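Local coordinates for TetR-family transcriptional regulator (Pectobacterium atrosepticum, PDB 2HYT), which probably binds cis-regulatory DNA through a predicted helix-turn-helix motif and acts as a transcription factor of the TetR family, at residues 67-79 with 91-105. Sequence-based numbering, arbitrary orientation. Where two conformers were deposited one is given.
Sequences IDAEMDERLQAIS and CRCRAYLEMALEPEI. With EDO (1,2-ethanediol), chain D; EDO (1,2-ethanediol), chain E; EDO (1,2-ethanediol), chain B.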
loop_
_atom_site.group_PDB
_atom_site.type_symbol
_atom_site.label_atom_id
_atom_site.label_comp_id
_atom_site.label_asym_id
_atom_site.label_seq_id
_atom_site.Cartn_x
_atom_site.Cartn_y
_atom_site.Cartn_z
ATOM N N ILE A 67 13.152 -12.285 -3.003
ATOM C CA ILE A 67 12.101 -12.285 -3.991
ATOM C C ILE A 67 11.952 -10.898 -4.632
ATOM O O ILE A 67 11.855 -10.804 -5.860
ATOM C CB ILE A 67 10.760 -12.741 -3.410
ATOM C CG1 ILE A 67 10.848 -14.203 -2.971
ATOM C CG2 ILE A 67 9.662 -12.616 -4.444
ATOM C CD1 ILE A 67 9.583 -14.744 -2.202
ATOM N N ASP A 68 11.965 -9.847 -3.837
ATOM C CA ASP A 68 11.843 -8.469 -4.332
ATOM C C ASP A 68 12.938 -8.163 -5.353
ATOM O O ASP A 68 12.673 -7.572 -6.411
ATOM C CB ASP A 68 11.979 -7.486 -3.176
ATOM C CG ASP A 68 10.705 -7.358 -2.331
ATOM O OD1 ASP A 68 9.657 -7.924 -2.682
ATOM O OD2 ASP A 68 10.795 -6.672 -1.291
ATOM N N ALA A 69 14.169 -8.540 -5.014
ATOM C CA ALA A 69 15.306 -8.313 -5.906
ATOM C C ALA A 69 15.145 -9.011 -7.236
ATOM O O ALA A 69 15.446 -8.444 -8.285
ATOM C CB ALA A 69 16.640 -8.699 -5.225
ATOM N N GLU A 70 14.652 -10.247 -7.185
ATOM C CA GLU A 70 14.362 -11.018 -8.386
ATOM C C GLU A 70 13.277 -10.365 -9.221
ATOM O O GLU A 70 13.398 -10.292 -10.436
ATOM C CB GLU A 70 13.976 -12.436 -8.010
ATOM C CG GLU A 70 15.221 -13.178 -7.436
ATOM C CD GLU A 70 14.924 -14.560 -6.892
ATOM O OE1 GLU A 70 13.840 -15.097 -7.167
ATOM O OE2 GLU A 70 15.769 -15.100 -6.138
HETATM N N MSE A 71 12.222 -9.914 -8.562
HETATM C CA MSE A 71 11.130 -9.219 -9.262
HETATM C C MSE A 71 11.660 -7.961 -9.961
HETATM O O MSE A 71 11.349 -7.723 -11.138
HETATM C CB MSE A 71 10.005 -8.890 -8.288
HETATM C CG MSE A 71 9.280 -10.103 -7.842
HETATM SE SE MSE A 71 7.848 -9.655 -6.571
HETATM C CE MSE A 71 6.819 -8.461 -7.737
ATOM N N ASP A 72 12.452 -7.185 -9.232
ATOM C CA ASP A 72 12.950 -5.916 -9.771
ATOM C C ASP A 72 13.748 -6.211 -11.043
ATOM O O ASP A 72 13.583 -5.499 -12.053
ATOM C CB ASP A 72 13.779 -5.142 -8.737
ATOM C CG ASP A 72 14.101 -3.706 -9.186
ATOM O OD1 ASP A 72 14.972 -3.526 -10.053
ATOM O OD2 ASP A 72 13.490 -2.742 -8.659
ATOM N N GLU A 73 14.572 -7.249 -11.009
ATOM C CA GLU A 73 15.407 -7.625 -12.162
ATOM C C GLU A 73 14.552 -7.998 -13.364
ATOM O O GLU A 73 14.809 -7.558 -14.492
ATOM C CB GLU A 73 16.296 -8.813 -11.785
ATOM C CG GLU A 73 17.226 -9.246 -12.882
ATOM C CD GLU A 73 18.291 -10.224 -12.377
ATOM O OE1 GLU A 73 18.700 -10.099 -11.199
ATOM O OE2 GLU A 73 18.721 -11.087 -13.173
ATOM N N ARG A 74 13.513 -8.777 -13.117
ATOM C CA ARG A 74 12.635 -9.255 -14.185
ATOM C C ARG A 74 11.875 -8.084 -14.863
ATOM O O ARG A 74 11.739 -7.982 -16.100
ATOM C CB ARG A 74 11.637 -10.268 -13.627
ATOM C CG ARG A 74 12.257 -11.614 -13.322
ATOM C CD ARG A 74 11.227 -12.525 -12.623
ATOM N NE ARG A 74 10.055 -12.766 -13.451
ATOM C CZ ARG A 74 8.954 -13.396 -13.038
ATOM N NH1 ARG A 74 8.847 -13.837 -11.808
ATOM N NH2 ARG A 74 7.938 -13.524 -13.861
ATOM N N LEU A 75 11.406 -7.170 -14.032
ATOM C CA LEU A 75 10.637 -6.049 -14.486
ATOM C C LEU A 75 11.505 -5.037 -15.244
ATOM O O LEU A 75 11.090 -4.521 -16.291
ATOM C CB LEU A 75 9.920 -5.388 -13.317
ATOM C CG LEU A 75 8.825 -6.256 -12.713
ATOM C CD1 LEU A 75 8.540 -5.712 -11.319
ATOM C CD2 LEU A 75 7.573 -6.332 -13.602
ATOM N N GLN A 76 12.699 -4.745 -14.710
ATOM C CA GLN A 76 13.630 -3.847 -15.386
ATOM C C GLN A 76 13.981 -4.415 -16.756
ATOM O O GLN A 76 14.075 -3.659 -17.744
ATOM C CB GLN A 76 14.868 -3.665 -14.544
ATOM C CG GLN A 76 15.930 -2.730 -15.176
ATOM C CD GLN A 76 15.461 -1.294 -15.225
ATOM O OE1 GLN A 76 14.995 -0.734 -14.212
ATOM N NE2 GLN A 76 15.618 -0.669 -16.384
ATOM N N ALA A 77 14.149 -5.734 -16.848
ATOM C CA ALA A 77 14.469 -6.363 -18.130
ATOM C C ALA A 77 13.393 -6.219 -19.202
ATOM O O ALA A 77 13.698 -6.148 -20.391
ATOM C CB ALA A 77 14.804 -7.811 -17.944
ATOM N N ILE A 78 12.128 -6.214 -18.807
ATOM C CA ILE A 78 11.061 -6.012 -19.757
ATOM C C ILE A 78 11.205 -4.645 -20.400
ATOM O O ILE A 78 11.112 -4.513 -21.638
ATOM C CB ILE A 78 9.676 -6.162 -19.076
ATOM C CG1 ILE A 78 9.425 -7.605 -18.668
ATOM C CG2 ILE A 78 8.568 -5.598 -20.000
ATOM C CD1 ILE A 78 8.178 -7.808 -17.759
ATOM N N SER A 79 11.418 -3.589 -19.609
ATOM C CA SER A 79 11.451 -2.261 -20.260
ATOM C C SER A 79 12.798 -2.020 -20.943
ATOM O O SER A 79 12.884 -1.295 -21.955
ATOM C CB SER A 79 11.060 -1.138 -19.293
ATOM O OG SER A 79 11.691 -1.276 -18.054
ATOM N N CYS A 91 3.831 -3.316 -20.830
ATOM C CA CYS A 91 4.158 -4.712 -20.587
ATOM C C CYS A 91 4.720 -4.932 -19.188
ATOM O O CYS A 91 4.373 -5.899 -18.552
ATOM C CB CYS A 91 5.151 -5.187 -21.626
ATOM S SG CYS A 91 5.501 -6.905 -21.517
ATOM N N ARG A 92 5.569 -4.011 -18.737
ATOM C CA ARG A 92 6.145 -4.074 -17.403
ATOM C C ARG A 92 5.043 -3.943 -16.329
ATOM O O ARG A 92 4.998 -4.714 -15.334
ATOM C CB ARG A 92 7.159 -2.973 -17.238
ATOM C CG ARG A 92 7.755 -2.884 -15.882
ATOM C CD ARG A 92 8.959 -1.992 -15.899
ATOM N NE ARG A 92 9.266 -1.500 -14.562
ATOM C CZ ARG A 92 10.373 -0.846 -14.253
ATOM N NH1 ARG A 92 11.310 -0.619 -15.163
ATOM N NH2 ARG A 92 10.533 -0.431 -12.994
ATOM N N CYS A 93 4.168 -2.962 -16.522
ATOM C CA CYS A 93 3.054 -2.787 -15.599
ATOM C C CYS A 93 2.143 -4.029 -15.561
ATOM O O CYS A 93 1.775 -4.513 -14.462
ATOM C CB CYS A 93 2.243 -1.534 -15.909
ATOM S SG CYS A 93 3.110 0.024 -15.674
ATOM N N ARG A 94 1.794 -4.567 -16.726
ATOM C CA ARG A 94 0.969 -5.783 -16.761
ATOM C C ARG A 94 1.679 -6.967 -16.097
ATOM O O ARG A 94 1.064 -7.777 -15.414
ATOM C CB ARG A 94 0.631 -6.145 -18.185
ATOM C CG ARG A 94 -0.365 -5.207 -18.822
ATOM C CD ARG A 94 -0.918 -5.789 -20.143
ATOM N NE ARG A 94 0.143 -6.100 -21.112
ATOM C CZ ARG A 94 0.530 -5.304 -22.113
ATOM N NH1 ARG A 94 -0.034 -4.124 -22.326
ATOM N NH2 ARG A 94 1.498 -5.714 -22.917
ATOM N N ALA A 95 2.987 -7.069 -16.328
ATOM C CA ALA A 95 3.779 -8.172 -15.772
ATOM C C ALA A 95 3.770 -8.182 -14.236
ATOM O O ALA A 95 3.691 -9.243 -13.594
ATOM C CB ALA A 95 5.199 -8.116 -16.317
ATOM N N TYR A 96 3.759 -6.995 -13.632
ATOM C CA TYR A 96 3.636 -6.870 -12.199
ATOM C C TYR A 96 2.342 -7.522 -11.681
ATOM O O TYR A 96 2.331 -8.239 -10.651
ATOM C CB TYR A 96 3.715 -5.402 -11.785
ATOM C CG TYR A 96 3.810 -5.232 -10.314
ATOM C CD1 TYR A 96 2.646 -5.246 -9.524
ATOM C CD2 TYR A 96 5.038 -5.056 -9.675
ATOM C CE1 TYR A 96 2.742 -5.107 -8.133
ATOM C CE2 TYR A 96 5.116 -4.905 -8.296
ATOM C CZ TYR A 96 3.949 -4.942 -7.533
ATOM O OH TYR A 96 3.925 -4.787 -6.158
ATOM N N LEU A 97 1.246 -7.267 -12.378
ATOM C CA LEU A 97 -0.019 -7.898 -12.037
ATOM C C LEU A 97 -0.008 -9.402 -12.313
ATOM O O LEU A 97 -0.538 -10.186 -11.511
ATOM C CB LEU A 97 -1.166 -7.258 -12.804
ATOM C CG LEU A 97 -1.400 -5.767 -12.560
ATOM C CD1 LEU A 97 -2.727 -5.334 -13.202
ATOM C CD2 LEU A 97 -1.396 -5.426 -11.059
ATOM N N GLU A 98 0.560 -9.793 -13.449
ATOM C CA GLU A 98 0.678 -11.221 -13.831
ATOM C C GLU A 98 1.469 -12.007 -12.776
ATOM O O GLU A 98 1.148 -13.174 -12.498
ATOM C CB GLU A 98 1.341 -11.356 -15.197
ATOM C CG GLU A 98 0.447 -10.894 -16.303
ATOM C CD GLU A 98 1.136 -10.699 -17.645
ATOM O OE1 GLU A 98 2.389 -10.701 -17.729
ATOM O OE2 GLU A 98 0.379 -10.524 -18.628
HETATM N N MSE A 99 2.453 -11.367 -12.145
HETATM C CA MSE A 99 3.206 -11.992 -11.063
HETATM C C MSE A 99 2.359 -12.366 -9.865
HETATM O O MSE A 99 2.724 -13.280 -9.110
HETATM C CB MSE A 99 4.305 -11.066 -10.628
HETATM C CG MSE A 99 5.427 -11.116 -11.491
HETATM SE SE MSE A 99 6.731 -9.669 -11.025
HETATM C CE MSE A 99 7.962 -10.180 -12.342
ATOM N N ALA A 100 1.203 -11.715 -9.682
ATOM C CA ALA A 100 0.321 -12.009 -8.550
ATOM C C ALA A 100 -0.297 -13.408 -8.626
ATOM O O ALA A 100 -0.899 -13.859 -7.655
ATOM C CB ALA A 100 -0.786 -10.983 -8.445
ATOM N N LEU A 101 -0.197 -14.057 -9.777
ATOM C CA LEU A 101 -0.694 -15.440 -9.915
ATOM C C LEU A 101 0.425 -16.469 -9.849
ATOM O O LEU A 101 0.155 -17.679 -9.888
ATOM C CB LEU A 101 -1.469 -15.607 -11.205
ATOM C CG LEU A 101 -2.738 -14.738 -11.349
ATOM C CD1 LEU A 101 -3.510 -15.114 -12.644
ATOM C CD2 LEU A 101 -3.636 -14.828 -10.112
ATOM N N GLU A 102 1.680 -16.042 -9.765
ATOM C CA GLU A 102 2.766 -17.002 -9.609
ATOM C C GLU A 102 2.752 -17.498 -8.173
ATOM O O GLU A 102 2.693 -16.708 -7.234
ATOM C CB GLU A 102 4.121 -16.343 -9.950
ATOM C CG GLU A 102 4.169 -15.850 -11.386
ATOM C CD GLU A 102 5.498 -15.260 -11.783
ATOM O OE1 GLU A 102 6.452 -15.288 -10.949
ATOM O OE2 GLU A 102 5.605 -14.781 -12.948
ATOM N N PRO A 103 2.774 -18.818 -7.970
ATOM C CA PRO A 103 2.566 -19.291 -6.585
ATOM C C PRO A 103 3.453 -18.685 -5.495
ATOM O O PRO A 103 2.949 -18.388 -4.401
ATOM C CB PRO A 103 2.759 -20.820 -6.707
ATOM C CG PRO A 103 2.427 -21.108 -8.070
ATOM C CD PRO A 103 2.834 -19.931 -8.923
ATOM N N GLU A 104 4.754 -18.488 -5.733
ATOM C CA GLU A 104 5.569 -17.943 -4.677
ATOM C C GLU A 104 5.216 -16.499 -4.312
ATOM O O GLU A 104 5.151 -16.139 -3.146
ATOM C CB GLU A 104 7.061 -18.001 -5.039
ATOM C CG GLU A 104 7.904 -17.525 -3.894
ATOM C CD GLU A 104 9.356 -17.853 -4.080
ATOM O OE1 GLU A 104 9.857 -17.551 -5.175
ATOM O OE2 GLU A 104 9.978 -18.354 -3.112
ATOM N N ILE A 105 5.049 -15.667 -5.329
ATOM C CA ILE A 105 4.702 -14.269 -5.128
ATOM C C ILE A 105 3.324 -14.166 -4.523
ATOM O O ILE A 105 3.101 -13.429 -3.561
ATOM C CB ILE A 105 4.858 -13.503 -6.479
ATOM C CG1 ILE A 105 6.349 -13.507 -6.862
ATOM C CG2 ILE A 105 4.305 -12.069 -6.384
ATOM C CD1 ILE A 105 6.640 -12.931 -8.253
HETATM C C1 EDO D . 10.699 -14.088 -8.042
HETATM O O1 EDO D . 10.857 -13.873 -9.452
HETATM C C2 EDO D . 10.406 -15.580 -7.869
HETATM O O2 EDO D . 9.184 -15.794 -7.177
HETATM C C1 EDO E . 6.247 -11.994 -15.517
HETATM O O1 EDO E . 7.181 -11.502 -16.492
HETATM C C2 EDO E . 4.806 -11.670 -15.834
HETATM O O2 EDO E . 4.232 -12.744 -16.594
HETATM C C1 EDO B . 6.346 -2.287 -11.835
HETATM O O1 EDO B . 7.721 -2.054 -12.212
HETATM C C2 EDO B . 6.169 -1.825 -10.385
HETATM O O2 EDO B . 6.235 -0.376 -10.287
HETATM O O HOH W 1 13.460 1.418 -14.537
#
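M71, L75 and I78 meet M99, Y96 and A95 along the apolar seam between helix 56-81 and the chain that runs from helix 85-98 into helix 103-117. The two selenomethionines run alongside each other from opposite sides, M71 CE lying 3.5 Å from M99 SE, while the selenium of M71 rests near CD1 of I105. L75 is directed toward the opposite segment; its CD1 meets the edge of the Y96 ring and its CD2 packs on A95 CB. Packing is tightest one turn later, where I78 CD1 presses on A95 CB at 3.3 Å. In TetR-family regulators a long helix links the DNA-binding domain to the helical C-terminal domain, and helix 56-81 appears to play that part here; its 67-79 portion runs roughly antiparallel to 91-98, at 151°. R92 enters as a knob among L75, Q76, I78 and S79. Its chain, extended from CG to NE, carries the guanidinium past the L75 carbonyl, so that NH1 reaches S79 OG at 3.0 Å in the guanidinium plane; a water joins NH1 to Q76 OE1, the Q76 amide nitrogen being taken by D80, and NH2 also bonds S131 of helix 122-141. The exposed R74 marks the looser flank. A bend at chi3 (61°) turns its guanidinium over M99, whose CE sits 3.4 Å from CZ on one face, and across to E102, the N-cap residue of helix 103-117. Guanidinium and carboxylate lie nearly coplanar in a two-bond salt bridge: R74 NH1 meets the syn lone pair of E102 OE1 at 2.9 Å in an almost straight bond, and NH2 faces OE2, though the place of NH2 is less sure. Farther along this flank, an ethanediol, probably from the crystallisation liquor, bridges R74 NH1 and E104 OE1, a carboxylate that also pairs with R22.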